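Long-range contacts in transcriptional repressor, TetR family (Thermus thermophilus, PDB 3ANP), which binds lauroyl-CoA in its all-helical ligand domain and, as a TetR-family repressor, controls genes of fatty acid degradation: residues E71-L76 / I132-K137; R25-T30 / P51-V56; R11-R16 / A39-G44; V85-F90 / K184-L189. All coordinates share one frame; numbering follows the deposited sequence.

Contact 1 (E71-L76 / I132-K137)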
loop_
_atom_site.group_PDB
_atom_site.type_symbol
_atom_site.label_atom_id
_atom_site.label_comp_id
_atom_site.label_asym_id
_atom_site.label_seq_id
_atom_site.Cartn_x
_atom_site.Cartn_y
_atom_site.Cartn_z
ATOM N N GLU A 71 -1.391 -8.442 23.368
ATOM C CA GLU A 71 -2.046 -9.687 23.010
ATOM C C GLU A 71 -1.055 -10.650 22.344
ATOM O O GLU A 71 -0.992 -11.832 22.687
ATOM C CB GLU A 71 -3.245 -9.385 22.092
ATOM C CG GLU A 71 -4.043 -10.611 21.644
ATOM C CD GLU A 71 -5.340 -10.239 20.923
ATOM O OE1 GLU A 71 -5.534 -9.047 20.593
ATOM O OE2 GLU A 71 -6.169 -11.141 20.686
ATOM N N VAL A 72 -0.274 -10.132 21.405
ATOM C CA VAL A 72 0.710 -10.945 20.696
ATOM C C VAL A 72 1.780 -11.470 21.652
ATOM O O VAL A 72 2.113 -12.651 21.623
ATOM C CB VAL A 72 1.379 -10.118 19.539
ATOM C CG1 VAL A 72 2.707 -10.762 19.089
ATOM C CG2 VAL A 72 0.413 -10.040 18.355
ATOM N N ARG A 73 2.314 -10.601 22.506
ATOM C CA ARG A 73 3.347 -11.031 23.445
ATOM C C ARG A 73 2.794 -12.054 24.423
ATOM O O ARG A 73 3.471 -13.020 24.783
ATOM C CB ARG A 73 3.928 -9.820 24.189
ATOM C CG ARG A 73 4.783 -8.948 23.275
ATOM C CD ARG A 73 5.285 -7.693 23.967
ATOM N NE ARG A 73 6.065 -6.859 23.049
ATOM C CZ ARG A 73 6.857 -5.862 23.436
ATOM N NH1 ARG A 73 6.976 -5.575 24.733
ATOM N NH2 ARG A 73 7.538 -5.156 22.529
ATOM N N ARG A 74 1.547 -11.850 24.828
ATOM C CA ARG A 74 0.881 -12.759 25.746
ATOM C C ARG A 74 0.763 -14.148 25.121
ATOM O O ARG A 74 1.049 -15.160 25.763
ATOM C CB ARG A 74 -0.523 -12.239 26.065
ATOM C CG ARG A 74 -1.088 -12.782 27.357
ATOM C CD ARG A 74 -2.546 -13.165 27.224
ATOM N NE ARG A 74 -3.349 -12.180 26.506
ATOM C CZ ARG A 74 -4.342 -12.514 25.687
ATOM N NH1 ARG A 74 -4.625 -13.801 25.501
ATOM N NH2 ARG A 74 -5.051 -11.584 25.062
ATOM N N LEU A 75 0.344 -14.196 23.857
ATOM C CA LEU A 75 0.170 -15.474 23.175
ATOM C C LEU A 75 1.483 -16.227 22.992
ATOM O O LEU A 75 1.539 -17.443 23.198
ATOM C CB LEU A 75 -0.545 -15.269 21.829
ATOM C CG LEU A 75 -2.021 -14.828 21.960
ATOM C CD1 LEU A 75 -2.606 -14.482 20.587
ATOM C CD2 LEU A 75 -2.843 -15.935 22.614
ATOM N N LEU A 76 2.543 -15.510 22.628
ATOM C CA LEU A 76 3.831 -16.145 22.439
ATOM C C LEU A 76 4.288 -16.707 23.782
ATOM O O LEU A 76 4.686 -17.867 23.868
ATOM C CB LEU A 76 4.857 -15.143 21.880
ATOM C CG LEU A 76 4.578 -14.722 20.425
ATOM C CD1 LEU A 76 5.559 -13.634 19.998
ATOM C CD2 LEU A 76 4.687 -15.953 19.495
ATOM N N ILE A 132 5.015 -7.319 13.891
ATOM C CA ILE A 132 5.083 -8.560 13.104
ATOM C C ILE A 132 6.490 -9.163 13.221
ATOM O O ILE A 132 6.651 -10.381 13.374
ATOM C CB ILE A 132 4.736 -8.291 11.618
ATOM C CG1 ILE A 132 3.246 -7.951 11.500
ATOM C CG2 ILE A 132 5.080 -9.513 10.747
ATOM C CD1 ILE A 132 2.854 -7.372 10.159
ATOM N N ALA A 133 7.510 -8.308 13.187
ATOM C CA ALA A 133 8.884 -8.790 13.302
ATOM C C ALA A 133 9.095 -9.559 14.605
ATOM O O ALA A 133 9.887 -10.503 14.648
ATOM C CB ALA A 133 9.873 -7.620 13.213
ATOM N N GLU A 134 8.399 -9.163 15.672
ATOM C CA GLU A 134 8.552 -9.866 16.949
ATOM C C GLU A 134 8.027 -11.300 16.833
ATOM O O GLU A 134 8.533 -12.207 17.486
ATOM C CB GLU A 134 7.793 -9.151 18.082
ATOM C CG GLU A 134 8.432 -7.851 18.597
ATOM C CD GLU A 134 7.602 -7.190 19.698
ATOM O OE1 GLU A 134 6.988 -7.914 20.512
ATOM O OE2 GLU A 134 7.569 -5.945 19.759
ATOM N N ILE A 135 7.004 -11.509 16.013
ATOM C CA ILE A 135 6.457 -12.852 15.849
ATOM C C ILE A 135 7.387 -13.686 14.960
ATOM O O ILE A 135 7.557 -14.890 15.167
ATOM C CB ILE A 135 5.040 -12.795 15.238
ATOM C CG1 ILE A 135 4.105 -12.021 16.184
ATOM C CG2 ILE A 135 4.513 -14.198 15.012
ATOM C CD1 ILE A 135 2.758 -11.685 15.599
ATOM N N LEU A 136 8.000 -13.045 13.975
ATOM C CA LEU A 136 8.917 -13.748 13.076
ATOM C C LEU A 136 10.192 -14.181 13.791
ATOM O O LEU A 136 10.781 -15.208 13.446
ATOM C CB LEU A 136 9.300 -12.856 11.886
ATOM C CG LEU A 136 8.156 -12.331 11.023
ATOM C CD1 LEU A 136 8.714 -11.392 9.957
ATOM C CD2 LEU A 136 7.409 -13.499 10.407
ATOM N N LYS A 137 10.613 -13.407 14.791
ATOM C CA LYS A 137 11.843 -13.701 15.530
ATOM C C LYS A 137 12.007 -15.170 15.962
ATOM O O LYS A 137 13.024 -15.805 15.654
ATOM C CB LYS A 137 11.952 -12.777 16.753
ATOM C CG LYS A 137 13.235 -12.934 17.557
ATOM C CD LYS A 137 13.391 -11.747 18.515
ATOM C CE LYS A 137 14.708 -11.787 19.277
ATOM N NZ LYS A 137 14.770 -12.917 20.248
#
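Arg73 and Glu134 meet between their helices and join side-on, NE and NH2 each taking one carboxylate oxygen. Arg73 NH2 donates to Glu134 OE2 at 2.9 Å in an almost straight bond (170°), with the oxygen in the guanidinium plane. The second bond, from Arg73 NE to Glu134 OE1 at 2.9 Å, is more bent at 143°. Both oxygens are met on their syn sides, yet the two planes are turned 49° apart, so the pair is side-on and bidentate but not coplanar. Both chains are extended, Arg73 from CG to NE and Glu134 beyond CG, and the charged ends meet away from the backbones. A glutamine in place of Glu134 would probably leave the guanidinium without its counter-charge and weaken the two-point grip.

Beside the salt bridge, Val72 and Ile135 cross at about a right angle, and Val72 CG1 sits only 3.5 Å from Ile135 CG1, a tight carbon pair. Leu76 CD1 packs more loosely on the same isoleucine, 4.4 Å from Ile135 CG1. The two helical segments run nearly parallel, with axes 10.6 Å from each other. Helix 82-99 packs against both, through Val85 on Leu76 and Leu86 on Ile135, while helix 151-172 meets Ile132 of helix 128-142.

Contact 2 (R25-T30 / P51-V56)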
loop_
_atom_site.group_PDB
_atom_site.type_symbol
_atom_site.label_atom_id
_atom_site.label_comp_id
_atom_site.label_asym_id
_atom_site.label_seq_id
_atom_site.Cartn_x
_atom_site.Cartn_y
_atom_site.Cartn_z
ATOM N N ARG A 25 -20.906 11.950 14.771
ATOM C CA ARG A 25 -21.193 12.840 13.651
ATOM C C ARG A 25 -20.292 12.705 12.431
ATOM O O ARG A 25 -20.561 13.311 11.397
ATOM C CB ARG A 25 -21.181 14.290 14.154
ATOM C CG ARG A 25 -22.226 14.547 15.253
ATOM C CD ARG A 25 -22.104 15.915 15.901
ATOM N NE ARG A 25 -22.355 17.001 14.959
ATOM C CZ ARG A 25 -22.241 18.292 15.257
ATOM N NH1 ARG A 25 -22.489 19.214 14.332
ATOM N NH2 ARG A 25 -21.877 18.664 16.480
ATOM N N GLY A 26 -19.238 11.909 12.545
ATOM C CA GLY A 26 -18.340 11.733 11.419
ATOM C C GLY A 26 -17.054 12.520 11.618
ATOM O O GLY A 26 -17.069 13.625 12.183
ATOM N N PHE A 27 -15.944 11.954 11.152
ATOM C CA PHE A 27 -14.640 12.589 11.292
ATOM C C PHE A 27 -14.514 13.883 10.494
ATOM O O PHE A 27 -14.179 14.946 11.038
ATOM C CB PHE A 27 -13.526 11.637 10.844
ATOM C CG PHE A 27 -12.167 12.257 10.895
ATOM C CD1 PHE A 27 -11.556 12.525 12.123
ATOM C CD2 PHE A 27 -11.532 12.671 9.722
ATOM C CE1 PHE A 27 -10.327 13.210 12.177
ATOM C CE2 PHE A 27 -10.314 13.349 9.764
ATOM C CZ PHE A 27 -9.711 13.621 10.999
ATOM N N GLN A 28 -14.780 13.777 9.197
ATOM C CA GLN A 28 -14.689 14.912 8.290
ATOM C C GLN A 28 -15.645 16.036 8.653
ATOM O O GLN A 28 -15.299 17.209 8.515
ATOM C CB GLN A 28 -14.978 14.471 6.851
ATOM C CG GLN A 28 -13.973 13.493 6.258
ATOM C CD GLN A 28 -12.571 14.074 6.161
ATOM O OE1 GLN A 28 -12.395 15.278 5.934
ATOM N NE2 GLN A 28 -11.564 13.220 6.320
ATOM N N GLU A 29 -16.840 15.676 9.120
ATOM C CA GLU A 29 -17.876 16.660 9.470
ATOM C C GLU A 29 -17.646 17.420 10.776
ATOM O O GLU A 29 -18.215 18.491 10.994
ATOM C CB GLU A 29 -19.247 15.970 9.535
ATOM C CG GLU A 29 -19.698 15.353 8.211
ATOM C CD GLU A 29 -19.331 13.877 8.078
ATOM O OE1 GLU A 29 -18.257 13.467 8.563
ATOM O OE2 GLU A 29 -20.123 13.126 7.472
ATOM N N THR A 30 -16.819 16.861 11.642
ATOM C CA THR A 30 -16.524 17.481 12.930
ATOM C C THR A 30 -15.358 18.476 12.834
ATOM O O THR A 30 -14.303 18.151 12.304
ATOM C CB THR A 30 -16.190 16.388 13.968
ATOM O OG1 THR A 30 -17.344 15.559 14.173
ATOM C CG2 THR A 30 -15.768 17.007 15.287
ATOM N N PRO A 51 -2.268 19.337 16.501
ATOM C CA PRO A 51 -2.024 20.271 15.393
ATOM C C PRO A 51 -2.929 20.097 14.186
ATOM O O PRO A 51 -3.125 21.032 13.413
ATOM C CB PRO A 51 -0.552 20.029 15.051
ATOM C CG PRO A 51 0.024 19.540 16.328
ATOM C CD PRO A 51 -1.038 18.605 16.836
ATOM N N TYR A 52 -3.459 18.894 14.005
ATOM C CA TYR A 52 -4.382 18.620 12.910
ATOM C C TYR A 52 -5.306 17.508 13.398
ATOM O O TYR A 52 -4.902 16.707 14.240
ATOM C CB TYR A 52 -3.623 18.235 11.613
ATOM C CG TYR A 52 -2.486 17.247 11.783
ATOM C CD1 TYR A 52 -2.679 15.876 11.581
ATOM C CD2 TYR A 52 -1.210 17.688 12.139
ATOM C CE1 TYR A 52 -1.624 14.963 11.728
ATOM C CE2 TYR A 52 -0.163 16.796 12.299
ATOM C CZ TYR A 52 -0.373 15.433 12.093
ATOM O OH TYR A 52 0.669 14.562 12.275
ATOM N N LYS A 53 -6.543 17.482 12.902
ATOM C CA LYS A 53 -7.541 16.491 13.341
ATOM C C LYS A 53 -7.085 15.028 13.289
ATOM O O LYS A 53 -7.451 14.229 14.166
ATOM C CB LYS A 53 -8.837 16.647 12.536
ATOM C CG LYS A 53 -9.697 17.874 12.897
ATOM C CD LYS A 53 -10.781 18.132 11.840
ATOM C CE LYS A 53 -11.632 16.880 11.573
ATOM N NZ LYS A 53 -12.604 17.100 10.444
ATOM N N GLU A 54 -6.290 14.672 12.276
ATOM C CA GLU A 54 -5.821 13.292 12.132
ATOM C C GLU A 54 -4.905 12.848 13.264
ATOM O O GLU A 54 -4.748 11.647 13.518
ATOM C CB GLU A 54 -5.087 13.102 10.795
ATOM C CG GLU A 54 -5.974 13.124 9.567
ATOM C CD GLU A 54 -6.473 14.511 9.207
ATOM O OE1 GLU A 54 -5.945 15.511 9.740
ATOM O OE2 GLU A 54 -7.393 14.597 8.376
ATOM N N ALA A 55 -4.271 13.809 13.931
ATOM C CA ALA A 55 -3.386 13.462 15.028
ATOM C C ALA A 55 -4.216 12.775 16.124
ATOM O O ALA A 55 -3.698 11.955 16.877
ATOM C CB ALA A 55 -2.679 14.726 15.577
ATOM N N VAL A 56 -5.501 13.108 16.217
ATOM C CA VAL A 56 -6.356 12.451 17.214
ATOM C C VAL A 56 -6.501 10.979 16.814
ATOM O O VAL A 56 -6.335 10.076 17.642
ATOM C CB VAL A 56 -7.780 13.089 17.291
ATOM C CG1 VAL A 56 -8.665 12.265 18.222
ATOM C CG2 VAL A 56 -7.696 14.539 17.812
HETATM O O HOH W 1 -11.345 16.796 8.165
#
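Lys53 lays the end of its chain over one face of the Phe27 ring. Lys53 CE stands 4.0 Å from the centroid of the Phe27 ring as a CH-pi contact. Lys53 NZ is 4.5 Å from the centroid of the Phe27 ring and 12° off the normal, a cation-pi arrangement. The bend at chi3 (53°) places CE over the ring, and Lys53 NZ beyond it donates to two backbone carbonyls, Phe27 O at 2.7 Å and Thr30 O at 2.7 Å. A water accepts from NZ and passes a hydrogen bond on to Gln28 OE1. The ammonium is thus held by two carbonyls, a water and a ring face. A methionine in place of Lys53 would probably leave both carbonyls without this donor and the turn less firmly tied to segment 51-56.

Glu54 comes to the rim of the same ring, Glu54 OE2 lying 3.5 Å from Phe27 CE2, with carboxylate and ring 71° apart. Inside the turn, Thr30 OG1 donates to Gly26 O at 2.8 Å, nearly along the C=O axis; Gly26 has positive phi, where the chain leaves helix 3-25. The lysine's bonds to the two carbonyls join the turn between helices 3-25 and 32-39 to the segment that follows the predicted helix-turn-helix, within the TetR-type DNA-binding region.

Contact 3 (R11-R16 / A39-G44)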
loop_
_atom_site.group_PDB
_atom_site.type_symbol
_atom_site.label_atom_id
_atom_site.label_comp_id
_atom_site.label_asym_id
_atom_site.label_seq_id
_atom_site.Cartn_x
_atom_site.Cartn_y
_atom_site.Cartn_z
ATOM N N ARG A 11 -5.249 16.685 27.853
ATOM C CA ARG A 11 -5.103 16.003 26.567
ATOM C C ARG A 11 -6.116 14.865 26.457
ATOM O O ARG A 11 -6.743 14.683 25.411
ATOM C CB ARG A 11 -3.690 15.436 26.388
ATOM C CG ARG A 11 -3.506 14.663 25.075
ATOM C CD ARG A 11 -2.082 14.146 24.943
ATOM N NE ARG A 11 -1.156 15.261 24.807
ATOM C CZ ARG A 11 -0.969 15.941 23.676
ATOM N NH1 ARG A 11 -1.636 15.606 22.582
ATOM N NH2 ARG A 11 -0.134 16.967 23.651
ATOM N N GLU A 12 -6.290 14.105 27.534
ATOM C CA GLU A 12 -7.227 12.987 27.477
ATOM C C GLU A 12 -8.675 13.455 27.309
ATOM O O GLU A 12 -9.457 12.813 26.614
ATOM C CB GLU A 12 -7.086 12.091 28.716
ATOM C CG GLU A 12 -7.681 10.692 28.534
ATOM C CD GLU A 12 -9.076 10.527 29.139
ATOM O OE1 GLU A 12 -9.706 9.460 28.911
ATOM O OE2 GLU A 12 -9.541 11.449 29.850
ATOM N N ARG A 13 -9.032 14.580 27.920
ATOM C CA ARG A 13 -10.398 15.075 27.795
ATOM C C ARG A 13 -10.652 15.546 26.356
ATOM O O ARG A 13 -11.713 15.295 25.787
ATOM C CB ARG A 13 -10.650 16.217 28.786
ATOM C CG ARG A 13 -12.122 16.581 28.902
ATOM C CD ARG A 13 -12.380 17.637 29.965
ATOM N NE ARG A 13 -11.888 18.961 29.588
ATOM C CZ ARG A 13 -10.848 19.567 30.157
ATOM N NH1 ARG A 13 -10.177 18.962 31.133
ATOM N NH2 ARG A 13 -10.494 20.787 29.768
ATOM N N ILE A 14 -9.680 16.237 25.770
ATOM C CA ILE A 14 -9.819 16.692 24.392
ATOM C C ILE A 14 -9.947 15.443 23.503
ATOM O O ILE A 14 -10.814 15.373 22.634
ATOM C CB ILE A 14 -8.583 17.525 23.961
ATOM C CG1 ILE A 14 -8.587 18.871 24.709
ATOM C CG2 ILE A 14 -8.585 17.726 22.432
ATOM C CD1 ILE A 14 -7.275 19.639 24.626
ATOM N N PHE A 15 -9.081 14.454 23.734
ATOM C CA PHE A 15 -9.127 13.221 22.963
ATOM C C PHE A 15 -10.513 12.569 23.047
ATOM O O PHE A 15 -11.128 12.223 22.026
ATOM C CB PHE A 15 -8.053 12.250 23.469
ATOM C CG PHE A 15 -8.112 10.894 22.821
ATOM C CD1 PHE A 15 -8.744 9.825 23.459
ATOM C CD2 PHE A 15 -7.569 10.693 21.555
ATOM C CE1 PHE A 15 -8.836 8.577 22.841
ATOM C CE2 PHE A 15 -7.654 9.457 20.932
ATOM C CZ PHE A 15 -8.295 8.391 21.579
ATOM N N ARG A 16 -11.017 12.407 24.268
ATOM C CA ARG A 16 -12.329 11.794 24.443
ATOM C C ARG A 16 -13.417 12.574 23.746
ATOM O O ARG A 16 -14.297 11.990 23.089
ATOM C CB ARG A 16 -12.672 11.664 25.931
ATOM C CG ARG A 16 -11.843 10.602 26.627
ATOM C CD ARG A 16 -12.465 10.185 27.958
ATOM N NE ARG A 16 -12.330 11.225 28.966
ATOM C CZ ARG A 16 -13.317 12.017 29.370
ATOM N NH1 ARG A 16 -14.535 11.888 28.854
ATOM N NH2 ARG A 16 -13.075 12.952 30.282
ATOM N N ALA A 39 -14.819 19.960 24.713
ATOM C CA ALA A 39 -13.797 19.698 25.730
ATOM C C ALA A 39 -13.564 20.907 26.646
ATOM O O ALA A 39 -12.698 20.879 27.532
ATOM C CB ALA A 39 -12.467 19.303 25.053
ATOM N N HIS A 40 -14.341 21.958 26.412
ATOM C CA HIS A 40 -14.249 23.206 27.159
ATOM C C HIS A 40 -12.853 23.842 27.143
ATOM O O HIS A 40 -12.290 24.183 28.192
ATOM C CB HIS A 40 -14.722 23.025 28.608
ATOM C CG HIS A 40 -15.141 24.308 29.260
ATOM N ND1 HIS A 40 -15.188 24.475 30.628
ATOM C CD2 HIS A 40 -15.545 25.488 28.725
ATOM C CE1 HIS A 40 -15.598 25.701 30.909
ATOM N NE2 HIS A 40 -15.821 26.336 29.772
ATOM N N VAL A 41 -12.291 23.988 25.944
ATOM C CA VAL A 41 -10.989 24.636 25.776
ATOM C C VAL A 41 -11.152 25.546 24.569
ATOM O O VAL A 41 -12.163 25.474 23.884
ATOM C CB VAL A 41 -9.846 23.619 25.511
ATOM C CG1 VAL A 41 -9.680 22.699 26.733
ATOM C CG2 VAL A 41 -10.138 22.798 24.247
ATOM N N SER A 42 -10.183 26.417 24.309
ATOM C CA SER A 42 -10.294 27.296 23.143
ATOM C C SER A 42 -9.861 26.531 21.896
ATOM O O SER A 42 -9.210 25.495 21.997
ATOM C CB SER A 42 -9.384 28.518 23.298
ATOM O OG SER A 42 -8.026 28.123 23.221
ATOM N N ARG A 43 -10.217 27.052 20.725
ATOM C CA ARG A 43 -9.836 26.430 19.467
ATOM C C ARG A 43 -8.311 26.405 19.412
ATOM O O ARG A 43 -7.699 25.433 18.953
ATOM C CB ARG A 43 -10.405 27.237 18.292
ATOM C CG ARG A 43 -10.000 26.714 16.911
ATOM C CD ARG A 43 -10.429 27.665 15.808
ATOM N NE ARG A 43 -9.871 27.271 14.511
ATOM C CZ ARG A 43 -10.478 26.459 13.647
ATOM N NH1 ARG A 43 -11.668 25.955 13.934
ATOM N NH2 ARG A 43 -9.893 26.146 12.493
ATOM N N GLY A 44 -7.693 27.478 19.904
ATOM C CA GLY A 44 -6.244 27.550 19.920
ATOM C C GLY A 44 -5.615 26.466 20.785
ATOM O O GLY A 44 -4.567 25.918 20.448
#
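The backbones come closest where Ile14, in helix 3-25, faces Ala39 at the end of helix 32-39, their CA atoms 5.2 Å apart; just beyond, His40 has positive phi and ends that helix in a Schellman motif. At this helix end the carbonyl of Ala39 is taken up by Arg13, which grips the single oxygen side-on with two nitrogens. Arg13 NE donates to Ala39 O at 2.9 Å with an N-H...O angle of 157°. Arg13 NH2 donates to Ala39 O at 3.1 Å in a more bent bond. The oxygen lies in the guanidinium plane for both. NH2 approaches almost in line with the carbonyl bond, whereas NE comes in 30° out of the carbonyl plane. Arg13 CG is anti to the backbone N (chi1 -168°), and a bend at chi3 sets NE beside the oxygen. Positive charge at the carboxyl end of a helix would be expected to suit its dipole.

Next to this polar grip the contact is apolar. Ala39 CB fits against Ile14, 3.8 Å from Ile14 CA and 3.9 Å from Ile14 CG1, and the small methyl is consistent with such close backbones. Val41 CG2 adds a looser touch, 4.2 Å from Ile14 CG1. The segment 39-44 belongs to the predicted helix-turn-helix, and Ser42 N-caps helix 43-49 through Thr45 N. Helix 43-49 also packs on Ile14 through Phe46 and Tyr49, while helix 54-77 covers Phe15.

Contact 4 (V85-F90 / K184-L189)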
loop_
_atom_site.group_PDB
_atom_site.type_symbol
_atom_site.label_atom_id
_atom_site.label_comp_id
_atom_site.label_asym_id
_atom_site.label_seq_id
_atom_site.Cartn_x
_atom_site.Cartn_y
_atom_site.Cartn_z
ATOM N N VAL A 85 0.077 -17.392 15.807
ATOM C CA VAL A 85 -0.084 -16.067 16.397
ATOM C C VAL A 85 -0.225 -15.059 15.262
ATOM O O VAL A 85 -0.968 -14.088 15.374
ATOM C CB VAL A 85 1.097 -15.679 17.296
ATOM C CG1 VAL A 85 0.883 -14.243 17.825
ATOM C CG2 VAL A 85 1.175 -16.641 18.476
ATOM N N LEU A 86 0.504 -15.290 14.175
ATOM C CA LEU A 86 0.420 -14.423 12.998
ATOM C C LEU A 86 -0.984 -14.468 12.403
ATOM O O LEU A 86 -1.570 -13.425 12.115
ATOM C CB LEU A 86 1.402 -14.870 11.927
ATOM C CG LEU A 86 2.836 -14.386 12.060
ATOM C CD1 LEU A 86 3.678 -15.034 10.969
ATOM C CD2 LEU A 86 2.870 -12.869 11.947
ATOM N N ARG A 87 -1.506 -15.676 12.192
ATOM C CA ARG A 87 -2.851 -15.835 11.637
ATOM C C ARG A 87 -3.868 -15.152 12.540
ATOM O O ARG A 87 -4.805 -14.514 12.064
ATOM C CB ARG A 87 -3.245 -17.315 11.514
ATOM C CG ARG A 87 -2.498 -18.115 10.468
ATOM C CD ARG A 87 -3.318 -19.340 10.069
ATOM N NE ARG A 87 -2.612 -20.191 9.119
ATOM C CZ ARG A 87 -1.628 -21.024 9.447
ATOM N NH1 ARG A 87 -1.234 -21.123 10.710
ATOM N NH2 ARG A 87 -1.038 -21.760 8.512
ATOM N N HIS A 88 -3.689 -15.313 13.847
ATOM C CA HIS A 88 -4.593 -14.699 14.814
ATOM C C HIS A 88 -4.550 -13.175 14.706
ATOM O O HIS A 88 -5.589 -12.504 14.674
ATOM C CB HIS A 88 -4.199 -15.106 16.233
ATOM C CG HIS A 88 -4.973 -14.399 17.299
ATOM N ND1 HIS A 88 -6.265 -14.746 17.632
ATOM C CD2 HIS A 88 -4.646 -13.353 18.094
ATOM C CE1 HIS A 88 -6.700 -13.945 18.588
ATOM N NE2 HIS A 88 -5.738 -13.089 18.885
ATOM N N LEU A 89 -3.341 -12.627 14.657
ATOM C CA LEU A 89 -3.183 -11.182 14.573
ATOM C C LEU A 89 -3.936 -10.593 13.389
ATOM O O LEU A 89 -4.629 -9.583 13.521
ATOM C CB LEU A 89 -1.701 -10.818 14.477
ATOM C CG LEU A 89 -1.360 -9.346 14.215
ATOM C CD1 LEU A 89 -1.888 -8.464 15.321
ATOM C CD2 LEU A 89 0.151 -9.211 14.112
ATOM N N PHE A 90 -3.819 -11.226 12.229
ATOM C CA PHE A 90 -4.485 -10.687 11.058
ATOM C C PHE A 90 -5.980 -10.884 11.117
ATOM O O PHE A 90 -6.732 -10.058 10.630
ATOM C CB PHE A 90 -3.851 -11.266 9.793
ATOM C CG PHE A 90 -2.481 -10.721 9.550
ATOM C CD1 PHE A 90 -2.313 -9.389 9.187
ATOM C CD2 PHE A 90 -1.356 -11.492 9.796
ATOM C CE1 PHE A 90 -1.041 -8.831 9.079
ATOM C CE2 PHE A 90 -0.075 -10.945 9.693
ATOM C CZ PHE A 90 0.081 -9.615 9.335
ATOM N N LYS A 184 -4.815 -14.208 2.864
ATOM C CA LYS A 184 -4.161 -14.402 1.565
ATOM C C LYS A 184 -2.789 -13.721 1.576
ATOM O O LYS A 184 -1.802 -14.303 1.121
ATOM C CB LYS A 184 -5.022 -13.815 0.420
ATOM C CG LYS A 184 -4.336 -13.798 -0.974
ATOM C CD LYS A 184 -3.592 -12.478 -1.286
ATOM C CE LYS A 184 -4.581 -11.308 -1.396
ATOM N NZ LYS A 184 -3.945 -9.979 -1.638
ATOM N N ASN A 185 -2.727 -12.490 2.087
ATOM C CA ASN A 185 -1.450 -11.763 2.157
ATOM C C ASN A 185 -0.452 -12.525 3.008
ATOM O O ASN A 185 0.733 -12.650 2.663
ATOM C CB ASN A 185 -1.625 -10.371 2.781
ATOM C CG ASN A 185 -2.431 -9.434 1.914
ATOM O OD1 ASN A 185 -2.543 -9.640 0.711
ATOM N ND2 ASN A 185 -2.981 -8.378 2.521
ATOM N N LEU A 186 -0.930 -13.003 4.151
ATOM C CA LEU A 186 -0.087 -13.747 5.062
ATOM C C LEU A 186 0.472 -15.023 4.426
ATOM O O LEU A 186 1.675 -15.252 4.443
ATOM C CB LEU A 186 -0.873 -14.103 6.316
ATOM C CG LEU A 186 -0.100 -14.955 7.320
ATOM C CD1 LEU A 186 1.130 -14.186 7.807
ATOM C CD2 LEU A 186 -1.011 -15.310 8.486
ATOM N N ARG A 187 -0.409 -15.856 3.881
ATOM C CA ARG A 187 0.012 -17.102 3.249
ATOM C C ARG A 187 0.998 -16.845 2.106
ATOM O O ARG A 187 2.026 -17.517 1.993
ATOM C CB ARG A 187 -1.203 -17.843 2.683
ATOM C CG ARG A 187 -2.322 -18.087 3.679
ATOM C CD ARG A 187 -2.105 -19.350 4.478
ATOM N NE ARG A 187 -1.902 -20.506 3.610
ATOM C CZ ARG A 187 -1.902 -21.765 4.030
ATOM N NH1 ARG A 187 -2.099 -22.038 5.314
ATOM N NH2 ARG A 187 -1.690 -22.752 3.170
ATOM N N LEU A 188 0.676 -15.892 1.240
ATOM C CA LEU A 188 1.560 -15.611 0.118
ATOM C C LEU A 188 2.937 -15.142 0.546
ATOM O O LEU A 188 3.943 -15.659 0.049
ATOM C CB LEU A 188 0.936 -14.589 -0.843
ATOM C CG LEU A 188 -0.180 -15.124 -1.743
ATOM C CD1 LEU A 188 -0.558 -14.057 -2.762
ATOM C CD2 LEU A 188 0.300 -16.390 -2.469
ATOM N N LEU A 189 3.014 -14.184 1.472
ATOM C CA LEU A 189 4.331 -13.717 1.886
ATOM C C LEU A 189 5.057 -14.726 2.770
ATOM O O LEU A 189 6.272 -14.898 2.663
ATOM C CB LEU A 189 4.247 -12.376 2.622
ATOM C CG LEU A 189 5.571 -11.601 2.595
ATOM C CD1 LEU A 189 5.730 -10.966 1.205
ATOM C CD2 LEU A 189 5.603 -10.510 3.681
#
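Leu186 inserts its two methyls between the side chains of helix 82-99. Leu186 CD2 presses on Arg87, 3.7 Å from Arg87 CA and 3.7 Å from Arg87 CG, where the two side chains cross at about a right angle. Leu186 CD1 is shared by Phe90, whose CE2 lies 3.9 Å away, and by Leu86, whose CD1 lies 4.1 Å away. Leu186 CG is anti to the backbone N (chi1 177°), which carries the branch point out toward the opposing helix. The two helical segments run roughly antiparallel, at 150°, with axes 10.5 Å apart and Arg87 nearest Leu186 by CA. This is helix-on-helix packing within the all-helical ligand domain of a TetR-type repressor, whose bound dodecyl-CoA lies about 9 Å from the side chain of Phe90.

At the border of the apolar patch two like charges come close: Arg187 NH1 stands 3.4 Å from Arg87 NH2, at the edge of the Arg87 guanidinium, with the two planes 48° apart. Both groups are donors, and each has a carboxylate of its own, Glu84 for Arg87 and Glu191 for Arg187, which would probably soften the repulsion. Farther out, Leu158 of helix 151-172 backs both Phe90 and Leu186, and Arg187 packs on Arg146 of the second subunit.

Overall arrangement
Contacts 1 and 4 belong to the ligand-binding region and touch each other, Ile132 packing on Phe90 and Glu71 OE2 meeting His88 NE2; contacts 2 and 3 form a second touching pair in the predicted DNA-binding region, on the opposite side of the chain's centre. Helix 54-77 spans the two, serving contact 2 near its start and contact 1 near its end; the centres of contacts 1 and 2 are about 32 Å apart. Contact 4 is the buried one, while the other three are partly buried. Chemistry follows place: contacts 1 and 4 join helix to helix through apolar side chains bordered by charge, whereas in contacts 2 and 3 a basic side chain takes backbone carbonyls at turns and helix ends.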